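Local coordinates for protein phosphoglycerol transferase GacH (Streptococcus pyogenes MGAS5005, PDB 6DGM) that probably transfers glycerol phosphate onto streptococcal rhamnose polysaccharide, this chain being its manganese-binding sulfatase-like domain, cut from a longer membrane protein, at residues S324-P328 with Y329-L333; D215-E218 with E219-A222; N188-S191 with L192-P195; D270-P273 with G274-D278. All coordinates share one frame; numbering follows the deposited sequence.

Contact 1: S324-P328 with Y329-L333; sequences SKVSP and YYALL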
# COMPACT_ATOMS: atom_id res chain seq x y z
N SER A 324 1.18 -3.47 -17.91
CA SER A 324 -0.15 -3.01 -18.28
C SER A 324 -0.12 -1.58 -18.83
O SER A 324 0.65 -0.74 -18.36
CB SER A 324 -1.08 -3.06 -17.06
OG SER A 324 -1.27 -4.40 -16.68
N LYS A 325 -0.97 -1.32 -19.81
CA LYS A 325 -1.09 -0.01 -20.40
C LYS A 325 -1.61 1.01 -19.39
O LYS A 325 -2.44 0.69 -18.53
CB LYS A 325 -2.01 -0.08 -21.61
CG LYS A 325 -1.45 -0.92 -22.75
CD LYS A 325 -2.50 -1.11 -23.84
CE LYS A 325 -2.08 -2.18 -24.85
NZ LYS A 325 -0.86 -1.78 -25.59
N VAL A 326 -1.14 2.25 -19.53
CA VAL A 326 -1.40 3.30 -18.55
C VAL A 326 -2.36 4.34 -19.11
O VAL A 326 -2.46 4.54 -20.33
CB VAL A 326 -0.10 3.97 -18.05
CG1 VAL A 326 0.77 2.97 -17.32
CG2 VAL A 326 0.66 4.63 -19.20
N SER A 327 -3.05 5.01 -18.21
CA SER A 327 -3.69 6.28 -18.51
C SER A 327 -2.65 7.40 -18.41
O SER A 327 -1.56 7.21 -17.86
CB SER A 327 -4.77 6.57 -17.47
OG SER A 327 -4.17 6.58 -16.17
N PRO A 328 -2.97 8.58 -18.93
CA PRO A 328 -2.09 9.73 -18.71
C PRO A 328 -1.77 9.96 -17.24
O PRO A 328 -0.61 10.22 -16.89
CB PRO A 328 -2.88 10.89 -19.33
CG PRO A 328 -3.70 10.22 -20.46
CD PRO A 328 -4.10 8.90 -19.83
N TYR A 329 -2.78 9.84 -16.37
CA TYR A 329 -2.55 9.92 -14.93
C TYR A 329 -1.47 8.94 -14.48
O TYR A 329 -0.53 9.32 -13.78
CB TYR A 329 -3.87 9.66 -14.19
CG TYR A 329 -3.84 9.77 -12.67
CD1 TYR A 329 -3.32 10.89 -12.04
CD2 TYR A 329 -4.38 8.76 -11.87
CE1 TYR A 329 -3.31 11.00 -10.65
CE2 TYR A 329 -4.38 8.86 -10.48
CZ TYR A 329 -3.85 9.98 -9.88
OH TYR A 329 -3.86 10.09 -8.51
N TYR A 330 -1.58 7.66 -14.87
CA TYR A 330 -0.58 6.68 -14.45
C TYR A 330 0.75 6.83 -15.19
O TYR A 330 1.78 6.37 -14.67
CB TYR A 330 -1.14 5.24 -14.48
CG TYR A 330 -2.16 5.04 -13.37
CD1 TYR A 330 -1.82 5.25 -12.04
CD2 TYR A 330 -3.45 4.68 -13.65
CE1 TYR A 330 -2.76 5.11 -11.03
CE2 TYR A 330 -4.39 4.52 -12.67
CZ TYR A 330 -4.04 4.74 -11.36
OH TYR A 330 -5.00 4.58 -10.39
N ALA A 331 0.77 7.49 -16.36
CA ALA A 331 2.03 7.88 -16.98
C ALA A 331 2.76 8.90 -16.11
O ALA A 331 3.96 8.77 -15.84
CB ALA A 331 1.79 8.44 -18.39
N LEU A 332 2.05 9.94 -15.66
CA LEU A 332 2.63 10.88 -14.70
C LEU A 332 3.13 10.15 -13.46
O LEU A 332 4.24 10.39 -12.98
CB LEU A 332 1.60 11.93 -14.31
CG LEU A 332 1.89 12.80 -13.08
CD1 LEU A 332 3.16 13.59 -13.24
CD2 LEU A 332 0.70 13.71 -12.84
N LEU A 333 2.31 9.25 -12.92
CA LEU A 333 2.70 8.54 -11.70
C LEU A 333 3.87 7.59 -11.95
O LEU A 333 4.63 7.30 -11.03
CB LEU A 333 1.50 7.82 -11.10
CG LEU A 333 0.40 8.76 -10.60
CD1 LEU A 333 -0.88 8.01 -10.34
CD2 LEU A 333 0.86 9.48 -9.35
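S327 meets Y330 at the first turn of helix 328-339, a compact worked example of how a protein starts a helix. The hydroxyl OG of S327 accepts the backbone N-H of Y330 over 3.1 Å, and with 164° at the hydrogen the bond is nearly straight. This is a serine N-cap. The side chain reaches forward because OG sits between its own backbone N and carbonyl carbon (chi1 58°), which also brings OG within 3.2 Å of Y330 CD2, obliquely to the ring. Beyond the cap the regular helical bonds begin at once, A331 N donating to S327 O at 2.8 Å and L332 N to P328 O at 2.9 Å, while P328, as the first residue after the cap, needs no N-H of its own there.

The tightly packed part is apolar. V326, just before the cap, lies across the same turn. Its CB rests on Y330 CB at 3.9 Å, and its CG2 touches A331 CB at 4.1 Å, the pairing of a hydrophobic staple. I28 of helix 11-29 and F319 of helix 314-321 press on V326 as well, and the F319 ring stacks with Y330. The looser side lies upstream, where partly exposed K325 turns from the helix and hands its NZ to the carbonyl of R32. The chemistry thus divides the work: a hydroxyl supplies the acceptor that a first-turn N-H lacks, while V326 pins the residue before the cap to the apolar side of the same turn.

Contact 2: D215-E218 with E219-A222; sequences DYPE and EIVA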
# COMPACT_ATOMS: atom_id res chain seq x y z
N ASP A 215 3.42 -16.40 23.31
CA ASP A 215 4.43 -17.14 24.04
C ASP A 215 5.19 -18.13 23.19
O ASP A 215 6.21 -18.65 23.66
CB ASP A 215 3.77 -17.87 25.22
CG ASP A 215 3.46 -16.93 26.35
OD1 ASP A 215 4.44 -16.39 26.89
OD2 ASP A 215 2.27 -16.67 26.64
N TYR A 216 4.75 -18.40 21.96
CA TYR A 216 5.35 -19.43 21.13
C TYR A 216 5.42 -18.92 19.70
O TYR A 216 4.57 -18.13 19.28
CB TYR A 216 4.52 -20.73 21.21
CG TYR A 216 4.31 -21.14 22.65
CD1 TYR A 216 5.34 -21.68 23.39
CD2 TYR A 216 3.09 -20.92 23.28
CE1 TYR A 216 5.18 -22.00 24.70
CE2 TYR A 216 2.92 -21.25 24.60
CZ TYR A 216 3.96 -21.79 25.31
OH TYR A 216 3.81 -22.11 26.63
N PRO A 217 6.45 -19.33 18.94
CA PRO A 217 7.52 -20.27 19.29
C PRO A 217 8.47 -19.74 20.36
O PRO A 217 9.03 -18.66 20.20
CB PRO A 217 8.28 -20.44 17.96
CG PRO A 217 7.31 -20.03 16.91
CD PRO A 217 6.49 -18.95 17.52
N GLU A 218 8.66 -20.50 21.45
CA GLU A 218 9.45 -19.99 22.57
C GLU A 218 10.91 -19.83 22.20
O GLU A 218 11.61 -19.03 22.83
CB GLU A 218 9.30 -20.90 23.79
CG GLU A 218 9.83 -22.29 23.60
CD GLU A 218 9.57 -23.13 24.85
OE1 GLU A 218 9.46 -24.37 24.72
OE2 GLU A 218 9.46 -22.53 25.94
N GLU A 219 11.39 -20.57 21.19
CA GLU A 219 12.78 -20.44 20.78
C GLU A 219 13.06 -19.09 20.13
O GLU A 219 14.23 -18.69 20.03
CB GLU A 219 13.16 -21.57 19.82
CG GLU A 219 12.31 -21.67 18.56
CD GLU A 219 11.09 -22.59 18.72
OE1 GLU A 219 10.57 -22.75 19.85
OE2 GLU A 219 10.64 -23.15 17.69
N ILE A 220 12.03 -18.38 19.68
CA ILE A 220 12.23 -17.04 19.12
C ILE A 220 12.29 -16.05 20.27
O ILE A 220 11.31 -15.86 21.00
CB ILE A 220 11.11 -16.67 18.14
CG1 ILE A 220 11.17 -17.57 16.91
CG2 ILE A 220 11.22 -15.19 17.74
CD1 ILE A 220 10.01 -17.37 16.00
N VAL A 221 13.45 -15.42 20.44
CA VAL A 221 13.65 -14.43 21.48
C VAL A 221 14.39 -13.26 20.85
O VAL A 221 15.22 -13.44 19.95
CB VAL A 221 14.42 -14.97 22.70
CG1 VAL A 221 13.65 -16.12 23.36
CG2 VAL A 221 15.80 -15.41 22.31
N ALA A 222 14.08 -12.06 21.31
CA ALA A 222 14.65 -10.86 20.72
C ALA A 222 15.01 -9.90 21.84
O ALA A 222 14.39 -9.89 22.91
CB ALA A 222 13.69 -10.20 19.73
O HOH W 1 7.73 -23.33 21.18
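E219 folds back over P217, and its side chain can be traced atom by atom as an example of a residue that uses its length to return to its own turn. CB lies 3.7 Å from E218 C, against the preceding peptide. From there CG stands between the backbone N and carbonyl carbon (chi1 58°), and a sharp bend at the next bond (chi2 -91°) throws the carboxylate backwards. CD and OE2 then come against P217 CB, both at 3.6 Å. The other oxygen, OE1, receives a hydrogen bond of 3.2 Å from a water that also accepts the backbone N-H of E218, so one water links the carboxylate to the turn's backbone.

The backbone beneath is a type I beta turn running from P217 to I220, with the two glutamates at its middle corners and a cis peptide leading into P217. I220 N closes it on P217 O at 3.1 Å, the donor standing above the carbonyl plane. The side chains at the two ends of the turn lie side by side and point the same way: I220 CD1 touches P217 CG at 3.9 Å, and both residues rest on S243 of helix 229-257. E218 extends in another direction, crossing E219 at about a right angle, and the like charges stay apart, with E218 OE1 5.3 Å from E219 OE1. Past the turn, the methyl CG1 of V221 leans on E218 O, and the chain runs into strand 222-224, where A222 N bonds to T236 of the same long helix.

Contact 3: N188-S191 with L192-P195; sequences NILS and LINP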
# COMPACT_ATOMS: atom_id res chain seq x y z
N ASN A 188 -10.02 -16.20 3.82
CA ASN A 188 -11.21 -15.51 3.35
C ASN A 188 -11.00 -14.86 1.99
O ASN A 188 -11.92 -14.83 1.17
CB ASN A 188 -11.69 -14.53 4.40
CG ASN A 188 -12.59 -15.18 5.43
OD1 ASN A 188 -13.81 -15.18 5.29
ND2 ASN A 188 -11.98 -15.79 6.45
N ILE A 189 -9.80 -14.34 1.71
CA ILE A 189 -9.51 -13.90 0.34
C ILE A 189 -9.67 -15.06 -0.63
O ILE A 189 -10.38 -14.97 -1.64
CB ILE A 189 -8.09 -13.31 0.23
CG1 ILE A 189 -7.94 -12.06 1.11
CG2 ILE A 189 -7.77 -12.96 -1.25
CD1 ILE A 189 -6.51 -11.64 1.22
N LEU A 190 -9.02 -16.19 -0.33
CA LEU A 190 -9.04 -17.33 -1.24
C LEU A 190 -10.46 -17.80 -1.52
O LEU A 190 -10.77 -18.18 -2.66
CB LEU A 190 -8.20 -18.47 -0.66
CG LEU A 190 -6.70 -18.22 -0.60
CD1 LEU A 190 -5.99 -19.34 0.18
CD2 LEU A 190 -6.09 -18.07 -1.98
N SER A 191 -11.34 -17.79 -0.51
CA SER A 191 -12.71 -18.25 -0.71
C SER A 191 -13.53 -17.31 -1.59
O SER A 191 -14.58 -17.71 -2.09
CB SER A 191 -13.40 -18.43 0.64
OG SER A 191 -13.66 -17.17 1.23
N LEU A 192 -13.09 -16.06 -1.76
CA LEU A 192 -13.82 -15.11 -2.57
C LEU A 192 -13.25 -14.95 -3.97
O LEU A 192 -13.91 -14.35 -4.83
CB LEU A 192 -13.84 -13.75 -1.89
CG LEU A 192 -14.62 -13.67 -0.58
CD1 LEU A 192 -14.39 -12.31 0.11
CD2 LEU A 192 -16.08 -13.90 -0.82
N ILE A 193 -12.05 -15.47 -4.23
CA ILE A 193 -11.47 -15.37 -5.57
C ILE A 193 -12.31 -16.18 -6.54
O ILE A 193 -12.60 -17.36 -6.32
CB ILE A 193 -10.00 -15.80 -5.58
CG1 ILE A 193 -9.16 -14.76 -4.83
CG2 ILE A 193 -9.49 -15.93 -7.03
CD1 ILE A 193 -7.72 -15.17 -4.58
N ASN A 194 -12.68 -15.53 -7.64
CA ASN A 194 -13.55 -16.11 -8.66
C ASN A 194 -12.76 -16.01 -9.96
O ASN A 194 -12.65 -14.91 -10.53
CB ASN A 194 -14.85 -15.33 -8.77
CG ASN A 194 -15.79 -15.89 -9.84
OD1 ASN A 194 -15.39 -16.74 -10.65
ND2 ASN A 194 -17.02 -15.42 -9.85
N PRO A 195 -12.18 -17.12 -10.43
CA PRO A 195 -11.36 -17.07 -11.65
C PRO A 195 -12.09 -16.61 -12.90
O PRO A 195 -11.43 -16.30 -13.90
CB PRO A 195 -10.87 -18.52 -11.82
CG PRO A 195 -11.15 -19.21 -10.53
CD PRO A 195 -12.26 -18.48 -9.85
O HOH W 2 -12.74 -19.23 -4.31
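N188 offers its carbonyl oxygen to L192 in the last part of helix 182-192, where the regular bonding pattern gives way. The bond from L192 N to N188 O is weak, and the same oxygen is taken up by the hydroxyl of S191, S191 OG donating to N188 O at 2.9 Å. L192 CG also lies 3.4 Å from N188 O, out beyond the oxygen. The amide of N188 looks elsewhere, to T184 and K171.

One residue on, I189 O takes two N-H groups. L192 N reaches I189 O at 2.9 Å from above the carbonyl plane, a tight three-residue step, whereas I193 N, 3.1 Å from I189 O, makes a weak, poorly angled bond. I189 CG2 meets I193 CD1 at 4.0 Å, the two side chains crossing at a slant. L190 CD2 comes to within 4.2 Å of that same methyl, I193 CD1; L190 O receives a weak bond from I193 N and a firmer one, 2.8 Å, from a water. This water donates to I193 O as well (2.7 Å), bridging the turn to the departing chain. S191 closes the walk, its hydroxyl bent back along the helix (chi1 71°) toward N188.

I189 and L192 pack against strands 200-204 and 135-139 of the central sheet. L190 leans instead on F252, K255 and L256 of helix 229-257, and I193 spans both, touching L256 and F201.

Contact 4: D270-P273 with G274-D278; sequences DHLP and GLYPD. With MN (manganese (II) ion), chain C.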
# COMPACT_ATOMS: atom_id res chain seq x y z
N ASP A 270 2.49 -1.23 6.73
CA ASP A 270 2.09 0.17 6.71
C ASP A 270 3.07 1.08 7.46
O ASP A 270 3.26 2.24 7.07
CB ASP A 270 0.66 0.36 7.20
CG ASP A 270 0.38 -0.25 8.58
OD1 ASP A 270 1.17 -1.08 9.08
OD2 ASP A 270 -0.65 0.12 9.19
N HIS A 271 3.64 0.60 8.57
CA HIS A 271 4.56 1.35 9.41
C HIS A 271 5.19 0.32 10.35
O HIS A 271 4.71 -0.81 10.48
CB HIS A 271 3.83 2.42 10.25
CG HIS A 271 2.63 1.88 10.95
ND1 HIS A 271 2.72 1.09 12.08
CD2 HIS A 271 1.31 1.96 10.65
CE1 HIS A 271 1.51 0.71 12.45
NE2 HIS A 271 0.64 1.23 11.60
N LEU A 272 6.29 0.72 10.99
CA LEU A 272 6.89 -0.12 12.02
C LEU A 272 5.95 -0.23 13.21
O LEU A 272 5.15 0.68 13.47
CB LEU A 272 8.21 0.49 12.49
CG LEU A 272 9.47 0.03 11.75
CD1 LEU A 272 9.55 0.59 10.34
CD2 LEU A 272 10.71 0.36 12.53
N PRO A 273 6.03 -1.33 13.96
CA PRO A 273 5.32 -1.39 15.25
C PRO A 273 5.88 -0.36 16.21
O PRO A 273 7.08 -0.08 16.23
CB PRO A 273 5.63 -2.80 15.74
CG PRO A 273 6.99 -3.09 15.16
CD PRO A 273 6.94 -2.48 13.78
N GLY A 274 5.00 0.21 17.04
CA GLY A 274 5.40 1.24 17.97
C GLY A 274 5.93 0.65 19.25
O GLY A 274 5.34 0.81 20.33
N LEU A 275 7.02 -0.11 19.14
CA LEU A 275 7.62 -0.71 20.32
C LEU A 275 9.08 -0.37 20.52
O LEU A 275 9.61 -0.68 21.60
CB LEU A 275 7.47 -2.24 20.30
CG LEU A 275 8.09 -2.99 19.10
CD1 LEU A 275 9.58 -3.24 19.26
CD2 LEU A 275 7.34 -4.30 18.87
N TYR A 276 9.73 0.27 19.54
CA TYR A 276 11.15 0.55 19.67
C TYR A 276 11.38 1.94 20.24
O TYR A 276 10.71 2.89 19.83
CB TYR A 276 11.82 0.53 18.30
CG TYR A 276 11.69 -0.73 17.48
CD1 TYR A 276 12.54 -1.81 17.72
CD2 TYR A 276 10.76 -0.84 16.45
CE1 TYR A 276 12.46 -2.96 16.97
CE2 TYR A 276 10.66 -2.00 15.69
CZ TYR A 276 11.52 -3.07 15.96
OH TYR A 276 11.44 -4.22 15.19
N PRO A 277 12.33 2.10 21.16
CA PRO A 277 12.81 3.44 21.50
C PRO A 277 13.66 3.99 20.37
O PRO A 277 14.22 3.25 19.56
CB PRO A 277 13.64 3.21 22.76
CG PRO A 277 14.15 1.83 22.60
CD PRO A 277 13.08 1.04 21.86
N ASP A 278 13.76 5.33 20.31
CA ASP A 278 14.55 5.94 19.25
C ASP A 278 15.99 5.45 19.26
O ASP A 278 16.63 5.37 18.20
CB ASP A 278 14.52 7.47 19.35
CG ASP A 278 13.25 8.08 18.76
OD1 ASP A 278 12.44 7.36 18.15
OD2 ASP A 278 13.09 9.31 18.93
MN MN C . -1.22 0.21 11.18
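P273 and Y276 form the apolar centre of this part of the loop between strands 263-269 and 290-297, with P273 CG 3.9 Å from Y276 CE2. L272 comes in at about a right angle to the tyrosine and sets CD2 at 3.9 Å from that same CE2, while L275 closes the cluster, its CD2 lying 3.9 Å from P273 CB. The other methyl of L275, CD1, sits over the centre of one face of the Y276 ring. Y238 of helix 229-257 packs against both P273 and L275.

What folds the chain onto itself here is an inverse gamma turn centred on G274, closed by a weak bond of 2.9 Å from L275 N to P273 O. It follows strand 263-269 of the central sheet, at whose end this alkaline phosphatase-like fold carries metal ligands.

Toward the polar edge, the H271 imidazole bonds through ND1 to L272 O, at 2.8 Å and 170°, with the oxygen almost in the ring plane; this fixes the ring's rotation and aims NE2 at manganese. D270 OD2 binds the same ion at 2.1 Å, and its OD1 receives S48 N. E47 and T89 supply further ligands, and H271 also touches the bound sn-glycerol-1-phosphate.

In the fold
The four contacts follow one another along the chain in the order 3, 2, 4, 1, and none touches another. Contact 4 alone supplies manganese ligands and borders the glycerol phosphate pocket. Contact 2 is its nearest neighbour, with nearest atoms about 8 Å apart, and both pack on helix 229-257. That helix also meets contact 3, although the centres of contacts 3 and 4 lie about 32 Å apart. Contact 1 sits across the chain's centre from contacts 2 and 4, about 34 Å from contact 4 between centres; it has a different metal nearby, calcium, about 11 Å from the V326 side chain and bound by D31 and D323.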